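Local coordinates for salicylic acid-binding protein 2 (Nicotiana tabacum, PDB 1XKL), which hydrolyses methyl salicylate to salicylic acid and methanol, releasing the active hormone for systemic acquired resistance in plant innate immunity, at the 2-amino-4H-1,3-benzoxathiin-4-ol site and the interface of chains A and B. Residues are numbered along the deposited sequence; one frame, centred on the assembly and turned at random. Chains: chain A/B, salicylic acid-binding protein 2.

Contact 1: the 2-amino-4H-1,3-benzoxathiin-4-ol site. Residues chain A 12-13, 80-82, 107, 122, 131, 149, 151, 155, 160, 181, 212-213, 238. With STH (2-amino-4H-1,3-benzoxathiin-4-ol), chain C.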
# COMPACT_ATOMS: atom_id res chain seq x y z
N GLY A 12 21.35 22.35 -7.30
CA GLY A 12 22.22 21.20 -7.24
C GLY A 12 21.43 19.90 -7.31
O GLY A 12 20.23 19.90 -7.56
N ALA A 13 22.11 18.78 -7.06
CA ALA A 13 21.48 17.47 -7.12
C ALA A 13 20.43 17.23 -6.05
O ALA A 13 20.58 17.62 -4.89
CB ALA A 13 22.55 16.39 -7.03
N HIS A 80 24.78 26.00 -8.15
CA HIS A 80 25.00 25.51 -6.81
C HIS A 80 25.25 24.01 -6.81
O HIS A 80 24.58 23.26 -7.52
CB HIS A 80 23.77 25.84 -5.95
CG HIS A 80 23.79 25.20 -4.60
ND1 HIS A 80 22.91 24.21 -4.24
CD2 HIS A 80 24.58 25.41 -3.52
CE1 HIS A 80 23.16 23.83 -2.99
NE2 HIS A 80 24.17 24.54 -2.54
N SER A 81 26.23 23.58 -6.00
CA SER A 81 26.54 22.27 -5.89
C SER A 81 26.78 21.61 -7.27
O SER A 81 27.62 22.09 -8.03
CB SER A 81 25.42 21.59 -5.11
OG SER A 81 25.49 20.43 -4.34
N LEU A 82 26.06 20.53 -7.59
CA LEU A 82 26.20 19.83 -8.87
C LEU A 82 25.81 20.75 -10.02
O LEU A 82 26.10 20.46 -11.18
CB LEU A 82 25.31 18.57 -8.90
CG LEU A 82 25.30 17.73 -10.19
CD1 LEU A 82 26.73 17.23 -10.44
CD2 LEU A 82 24.34 16.55 -10.08
N PHE A 107 30.62 22.21 -8.02
CA PHE A 107 31.64 21.41 -8.66
C PHE A 107 31.94 22.23 -9.89
O PHE A 107 31.06 22.48 -10.71
CB PHE A 107 31.10 20.04 -9.06
CG PHE A 107 30.94 19.09 -7.91
CD1 PHE A 107 29.70 18.51 -7.64
CD2 PHE A 107 32.03 18.76 -7.10
CE1 PHE A 107 29.54 17.62 -6.59
CE2 PHE A 107 31.88 17.87 -6.04
CZ PHE A 107 30.64 17.30 -5.78
N TYR A 122 36.60 14.74 -5.85
CA TYR A 122 35.72 14.89 -4.68
C TYR A 122 35.58 13.57 -3.93
O TYR A 122 35.79 13.50 -2.73
CB TYR A 122 34.33 15.37 -5.11
CG TYR A 122 33.32 15.33 -4.00
CD1 TYR A 122 33.33 16.30 -2.99
CD2 TYR A 122 32.40 14.29 -3.90
CE1 TYR A 122 32.45 16.22 -1.92
CE2 TYR A 122 31.51 14.20 -2.84
CZ TYR A 122 31.55 15.17 -1.84
OH TYR A 122 30.70 15.07 -0.76
N TRP A 131 28.46 10.05 3.44
CA TRP A 131 27.17 9.95 2.75
C TRP A 131 25.99 9.61 3.64
O TRP A 131 24.83 9.81 3.26
CB TRP A 131 27.25 8.93 1.61
CG TRP A 131 28.15 9.35 0.49
CD1 TRP A 131 29.39 8.87 0.21
CD2 TRP A 131 27.89 10.38 -0.47
NE1 TRP A 131 29.93 9.53 -0.87
CE2 TRP A 131 29.03 10.46 -1.31
CE3 TRP A 131 26.81 11.24 -0.71
CZ2 TRP A 131 29.11 11.37 -2.37
CZ3 TRP A 131 26.90 12.15 -1.76
CH2 TRP A 131 28.05 12.20 -2.58
N MSE A 149 21.46 8.88 -7.29
CA MSE A 149 21.85 9.35 -5.96
C MSE A 149 20.64 10.03 -5.31
O MSE A 149 20.02 10.90 -5.91
CB MSE A 149 23.01 10.34 -6.08
CG MSE A 149 23.48 10.92 -4.76
SE MSE A 149 25.00 12.14 -4.98
CE MSE A 149 24.11 13.48 -6.05
N PHE A 151 19.68 11.78 -1.64
CA PHE A 151 20.02 12.21 -0.29
C PHE A 151 19.00 11.71 0.73
O PHE A 151 17.80 11.71 0.46
CB PHE A 151 20.10 13.74 -0.21
CG PHE A 151 21.14 14.35 -1.10
CD1 PHE A 151 22.28 13.63 -1.45
CD2 PHE A 151 21.01 15.66 -1.55
CE1 PHE A 151 23.27 14.20 -2.25
CE2 PHE A 151 22.00 16.24 -2.35
CZ PHE A 151 23.13 15.51 -2.70
N PHE A 155 21.61 12.72 6.06
CA PHE A 155 22.60 13.40 5.23
C PHE A 155 22.26 14.87 5.07
O PHE A 155 23.14 15.73 5.12
CB PHE A 155 22.70 12.74 3.86
CG PHE A 155 23.74 13.35 2.95
CD1 PHE A 155 23.38 14.20 1.92
CD2 PHE A 155 25.10 13.07 3.15
CE1 PHE A 155 24.34 14.76 1.07
CE2 PHE A 155 26.07 13.62 2.31
CZ PHE A 155 25.69 14.47 1.27
N LEU A 160 24.32 18.85 5.05
CA LEU A 160 23.94 19.94 4.17
C LEU A 160 23.25 21.13 4.85
O LEU A 160 23.53 22.28 4.52
CB LEU A 160 23.05 19.40 3.05
CG LEU A 160 23.60 18.31 2.11
CD1 LEU A 160 22.71 18.22 0.86
CD2 LEU A 160 25.01 18.65 1.69
N LEU A 181 25.14 11.73 -10.35
CA LEU A 181 26.35 12.52 -10.55
C LEU A 181 26.76 12.32 -12.00
O LEU A 181 27.68 12.97 -12.49
CB LEU A 181 27.48 12.07 -9.62
CG LEU A 181 27.29 12.32 -8.13
CD1 LEU A 181 28.50 11.81 -7.35
CD2 LEU A 181 27.10 13.81 -7.89
N GLY A 212 29.01 19.24 3.11
CA GLY A 212 28.71 18.32 2.02
C GLY A 212 29.89 18.25 1.09
O GLY A 212 30.42 17.18 0.76
N ILE A 213 30.29 19.43 0.65
CA ILE A 213 31.44 19.64 -0.21
C ILE A 213 32.27 20.57 0.68
O ILE A 213 32.14 21.79 0.61
CB ILE A 213 31.06 20.38 -1.51
CG1 ILE A 213 30.01 19.57 -2.28
CG2 ILE A 213 32.29 20.60 -2.35
CD1 ILE A 213 29.70 20.13 -3.66
N HIS A 238 26.42 24.26 3.39
CA HIS A 238 26.24 23.99 1.97
C HIS A 238 25.09 24.75 1.32
O HIS A 238 25.14 25.07 0.14
CB HIS A 238 26.04 22.49 1.73
CG HIS A 238 26.09 22.11 0.29
ND1 HIS A 238 27.23 22.28 -0.48
CD2 HIS A 238 25.15 21.60 -0.54
CE1 HIS A 238 26.98 21.90 -1.72
NE2 HIS A 238 25.72 21.49 -1.79
C8 STH C . 25.76 17.35 -5.36
O8 STH C . 26.13 16.69 -6.49
C1 STH C . 26.40 17.07 -4.04
C2 STH C . 25.95 17.81 -2.83
C3 STH C . 26.56 17.54 -1.58
C4 STH C . 27.57 16.53 -1.47
C5 STH C . 28.00 15.80 -2.62
C6 STH C . 27.42 16.06 -3.88
C7 STH C . 24.61 19.33 -4.19
O2 STH C . 24.96 18.82 -2.91
N7 STH C . 23.31 19.81 -4.11
S7 STH C . 24.78 18.35 -5.45
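The active-site gorge of this alpha/beta hydrolase holds the bicyclic STH fully buried and joined to the nucleophile. From the main chain of A:Ser81, CB rests over the centre of the A:His80 imidazole face, and OG, anti to the backbone N (chi1 -155°), ends in a 1.4 Å bond to STH C7. That carbon also carries O2, N7 and S7, so it resembles a tetrahedral adduct, although the structure alone does not show how STH arose. A:His238, the charge-relay base, comes in edge-on: its NE2 donates to A:Ser81 OG at 2.8 Å (146° at the hydrogen), almost in the ring plane. The same NE2 is 3.0 Å from the ring ether O2 of STH, a second possible hydrogen bond. In the second shell, A:His80 NE2 donates to A:His238 O at 2.9 Å and probably helps to hold the base in place. The backbone N of A:Ala13 lies 3.1 Å from STH S7, where the family's oxyanion hole would be expected. Around the benzene ring the contacts are apolar. A:Phe151 presents CZ 3.6 Å from STH C2, its ring inclined edge-to-face to the STH benzene ring, while A:Trp131 brings CH2 near C5. A:Tyr122 packs beside C5, its hydroxyl OH tied to A:Gly212 O at 2.6 Å. A:Ser81 occupies the GxSxG nucleophile elbow between strand 75-80 and helix 83-93; helices 117-124 and 153-160 bring A:Tyr122 and A:Phe155, and loops supply A:Phe107, A:Trp131 and A:Phe151.

Contact 2: the interface of chains A and B. Residues chain A 46-48, 177; chain B 46-48, 177.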
# COMPACT_ATOMS: atom_id res chain seq x y z
N LEU A 46 8.24 16.53 -14.50
CA LEU A 46 7.63 15.21 -14.51
C LEU A 46 8.51 14.06 -14.98
O LEU A 46 8.12 12.90 -14.90
CB LEU A 46 6.35 15.25 -15.36
CG LEU A 46 5.25 16.23 -14.90
CD1 LEU A 46 4.23 16.45 -16.01
CD2 LEU A 46 4.59 15.68 -13.64
N ARG A 47 9.70 14.37 -15.50
CA ARG A 47 10.60 13.30 -15.94
C ARG A 47 11.16 12.58 -14.71
O ARG A 47 11.24 13.16 -13.62
CB ARG A 47 11.75 13.88 -16.78
CG ARG A 47 11.40 14.12 -18.24
CD ARG A 47 12.40 15.04 -18.94
NE ARG A 47 12.26 16.41 -18.45
CZ ARG A 47 12.66 17.49 -19.12
NH1 ARG A 47 13.22 17.39 -20.31
NH2 ARG A 47 12.46 18.68 -18.59
N LYS A 48 11.51 11.31 -14.90
CA LYS A 48 12.07 10.48 -13.83
C LYS A 48 13.58 10.36 -14.04
O LYS A 48 14.06 10.41 -15.17
CB LYS A 48 11.46 9.07 -13.87
CG LYS A 48 9.97 9.03 -13.59
CD LYS A 48 9.42 7.61 -13.73
CE LYS A 48 7.91 7.57 -13.49
NZ LYS A 48 7.14 8.45 -14.43
N ARG A 177 14.50 14.91 -4.40
CA ARG A 177 14.22 13.79 -5.28
C ARG A 177 15.54 13.14 -5.69
O ARG A 177 16.61 13.74 -5.55
CB ARG A 177 13.47 14.28 -6.53
CG ARG A 177 12.08 14.86 -6.25
CD ARG A 177 11.49 15.47 -7.51
NE ARG A 177 11.29 14.46 -8.55
CZ ARG A 177 10.97 14.74 -9.81
NH1 ARG A 177 10.81 15.99 -10.20
NH2 ARG A 177 10.80 13.76 -10.68
N LEU B 46 5.11 11.53 -8.67
CA LEU B 46 5.35 11.38 -10.11
C LEU B 46 4.12 11.22 -10.99
O LEU B 46 4.23 11.24 -12.21
CB LEU B 46 6.30 10.21 -10.36
CG LEU B 46 7.76 10.40 -9.93
CD1 LEU B 46 8.54 9.12 -10.20
CD2 LEU B 46 8.37 11.58 -10.68
N ARG B 47 2.96 11.03 -10.38
CA ARG B 47 1.75 10.89 -11.16
C ARG B 47 1.38 12.25 -11.74
O ARG B 47 1.71 13.29 -11.16
CB ARG B 47 0.61 10.36 -10.29
CG ARG B 47 0.63 8.86 -10.10
CD ARG B 47 -0.25 8.42 -8.94
NE ARG B 47 0.37 8.76 -7.67
CZ ARG B 47 0.17 8.10 -6.54
NH1 ARG B 47 -0.64 7.05 -6.52
NH2 ARG B 47 0.80 8.46 -5.43
N LYS B 48 0.74 12.22 -12.90
CA LYS B 48 0.30 13.43 -13.58
C LYS B 48 -1.19 13.62 -13.28
O LYS B 48 -1.89 12.67 -12.94
CB LYS B 48 0.49 13.28 -15.09
CG LYS B 48 1.94 13.06 -15.50
CD LYS B 48 2.05 12.65 -16.96
CE LYS B 48 3.52 12.45 -17.34
NZ LYS B 48 4.20 11.46 -16.46
N ARG B 177 1.35 22.92 -8.77
CA ARG B 177 1.09 22.02 -9.89
C ARG B 177 -0.40 21.94 -10.17
O ARG B 177 -1.21 22.20 -9.28
CB ARG B 177 1.62 20.61 -9.57
CG ARG B 177 3.09 20.58 -9.25
CD ARG B 177 3.51 19.20 -8.86
NE ARG B 177 3.12 18.20 -9.85
CZ ARG B 177 3.30 16.90 -9.68
NH1 ARG B 177 3.88 16.46 -8.57
NH2 ARG B 177 2.92 16.04 -10.61
O HOH W 1 6.33 11.07 -14.11
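The guanidinium groups of A:Arg177 and B:Arg177 are the flat groups that touch the partner chain in this contact between two alpha/beta hydrolase subunits, and each does so with a corner, without stacking. NH2 of A:Arg177 lies 3.3 Å from the CD2 methyl of B:Leu46, which sits off the end of the group and out of its plane; B:Arg177 NH2 meets A:Leu46 CD2 in the same manner at 3.5 Å. Each NH2 also turns back to the carbonyl O of Arg47 in its own chain, a weak hydrogen bond, and a bend at chi3 (63° in chain A) brings the guanidinium to that loop. The patch belongs to a two-fold symmetric interface between two copies, though whether the pair forms in the plant cannot be judged from the coordinates. Leu46 of each chain, with CG anti to the carbonyl carbon, reaches across so that CD2 mainly faces the arginine and CD1 the lysine of the other subunit. CD1 of B:Leu46 crosses the aliphatic stem of A:Lys48 obliquely, 3.7 Å from CG. The lysine stems run extended and bend at chi4, swinging both ammonium groups toward a shared water. Water 1 binds A:Leu46 O at 2.7 Å and B:Leu46 O at 2.8 Å. A:Lys48 NZ is 2.8 Å from water 1, and B:Lys48 NZ bonds it weakly. A:Lys48 NZ and B:Lys48 NZ are 4.7 Å apart, a like-charge proximity that the water and the carbonyls may soften.

Contact 3: the interface of chains A and B. Residues chain A 166-167, 170-171, 174; chain B 17-18, 21-22, 25.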
# COMPACT_ATOMS: atom_id res chain seq x y z
N PRO A 166 15.08 24.76 11.29
CA PRO A 166 14.35 23.49 11.22
C PRO A 166 13.28 23.52 10.13
O PRO A 166 12.87 22.49 9.62
CB PRO A 166 13.77 23.35 12.64
CG PRO A 166 13.67 24.77 13.13
CD PRO A 166 14.97 25.37 12.62
N GLU A 167 12.86 24.73 9.77
CA GLU A 167 11.86 24.88 8.72
C GLU A 167 12.47 24.51 7.37
O GLU A 167 11.86 23.80 6.58
CB GLU A 167 11.34 26.33 8.68
CG GLU A 167 10.57 26.82 9.92
CD GLU A 167 11.43 26.91 11.18
OE1 GLU A 167 12.62 27.30 11.07
OE2 GLU A 167 10.92 26.61 12.28
N ALA A 170 12.82 20.80 7.05
CA ALA A 170 11.51 20.20 6.83
C ALA A 170 11.10 20.39 5.37
O ALA A 170 10.51 19.50 4.75
CB ALA A 170 10.48 20.84 7.74
N LEU A 171 11.42 21.56 4.82
CA LEU A 171 11.10 21.86 3.44
C LEU A 171 11.91 20.96 2.50
O LEU A 171 11.34 20.30 1.62
CB LEU A 171 11.40 23.33 3.16
CG LEU A 171 11.15 23.87 1.75
CD1 LEU A 171 9.69 23.76 1.38
CD2 LEU A 171 11.61 25.33 1.68
N SER A 174 10.80 17.28 2.30
CA SER A 174 9.57 16.98 1.57
C SER A 174 9.69 17.25 0.07
O SER A 174 8.76 16.98 -0.68
CB SER A 174 8.41 17.80 2.12
OG SER A 174 8.59 19.17 1.79
N GLY B 17 2.93 18.62 0.38
CA GLY B 17 3.36 18.53 1.76
C GLY B 17 4.29 19.65 2.16
O GLY B 17 4.36 20.03 3.34
N TRP B 18 5.02 20.20 1.20
CA TRP B 18 5.96 21.29 1.47
C TRP B 18 5.27 22.50 2.09
O TRP B 18 5.89 23.26 2.83
CB TRP B 18 6.66 21.75 0.18
CG TRP B 18 5.72 22.18 -0.91
CD1 TRP B 18 5.20 21.40 -1.90
CD2 TRP B 18 5.15 23.48 -1.10
NE1 TRP B 18 4.35 22.12 -2.69
CE2 TRP B 18 4.29 23.41 -2.22
CE3 TRP B 18 5.28 24.71 -0.42
CZ2 TRP B 18 3.56 24.52 -2.68
CZ3 TRP B 18 4.55 25.81 -0.88
CH2 TRP B 18 3.70 25.70 -2.00
N TYR B 21 5.86 23.24 5.79
CA TYR B 21 7.23 23.34 6.27
C TYR B 21 7.47 24.24 7.49
O TYR B 21 8.44 24.04 8.22
CB TYR B 21 8.15 23.71 5.10
CG TYR B 21 8.30 25.18 4.81
CD1 TYR B 21 9.37 25.91 5.33
CD2 TYR B 21 7.39 25.85 3.99
CE1 TYR B 21 9.55 27.25 5.04
CE2 TYR B 21 7.55 27.20 3.69
CZ TYR B 21 8.63 27.89 4.22
OH TYR B 21 8.82 29.22 3.91
N LYS B 22 6.60 25.22 7.72
CA LYS B 22 6.76 26.10 8.88
C LYS B 22 6.03 25.55 10.10
O LYS B 22 6.45 25.76 11.24
CB LYS B 22 6.24 27.50 8.58
CG LYS B 22 7.08 28.28 7.59
CD LYS B 22 6.55 29.69 7.43
CE LYS B 22 7.42 30.50 6.49
NZ LYS B 22 6.90 31.90 6.36
N PRO B 25 7.76 21.74 12.00
CA PRO B 25 8.78 21.86 13.05
C PRO B 25 8.19 22.25 14.40
O PRO B 25 8.59 21.73 15.45
CB PRO B 25 9.71 22.94 12.51
CG PRO B 25 9.60 22.78 11.04
CD PRO B 25 8.11 22.57 10.84
O HOH W 2 5.94 18.35 -1.00
O HOH W 3 8.30 27.74 11.87
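Apolar packing carries most of this patch, where one side of helix 166-175 of chain A lies against the 3-10 helix 17-20 and the start of helix 23-29 of chain B. The B:Tyr21 ring is held between two aliphatic groups. A:Leu171 CD2 lies above one face near the rim, and CG of B:Lys22, from its own chain, lies 3.6 Å above the other. The tyrosine takes the crowded rotamer between backbone N and carbonyl carbon (chi1 86°), which turns one ring edge toward the A:Glu167 carbonyl, whose O is 3.5 Å from B:Tyr21 CD1. A:Leu171, with CG anti to the backbone N (chi1 179°), runs side by side with both B:Tyr21 and B:Trp18, its CD1 3.8 Å from B:Trp18 CB. Toward the N-terminal end of the helix, B:Pro25 CG packs against A:Pro166 O, A:Ala170 CB and A:Glu167 CA. No direct polar bond crosses the patch; two waters bridge the chains. Water 3 joins the carboxylate OE2 of A:Glu167, at 2.9 Å, to B:Lys22 O, at 2.8 Å. Water 2 links A:Ser174 O, at 3.1 Å, to the backbone N of B:Trp18, at 3.0 Å. Within chain A, A:Ser174 OG (chi1 70°) donates to A:Leu171 O, approaching above the carbonyl plane, and the same OG lies close to CA and CB of B:Trp18. The patch joins two chains largely by apolar packing with water bridges, and may help hold a dimer.

Contact 1 is buried within a subunit, whereas contacts 2 and 3 are patches of one two-fold A-B interface. The C-alpha centres of contacts 1 and 2 are about 22 Å apart, and contact 3 lies about 20 Å from each. In chain A, helix 166-175 and A:Arg177 just beyond it join contacts 2 and 3. The loop after strand 6-10 gives A:Gly12 and A:Ala13 to contact 1 and leads into 3-10 helix 17-20, whose chain B copy serves contact 3 and chain A copy its symmetry twin. A:Ser81 is about 21 Å from the centre of contact 2 and 20 Å from that of contact 3, so catalysis seems to need nothing directly from the partner.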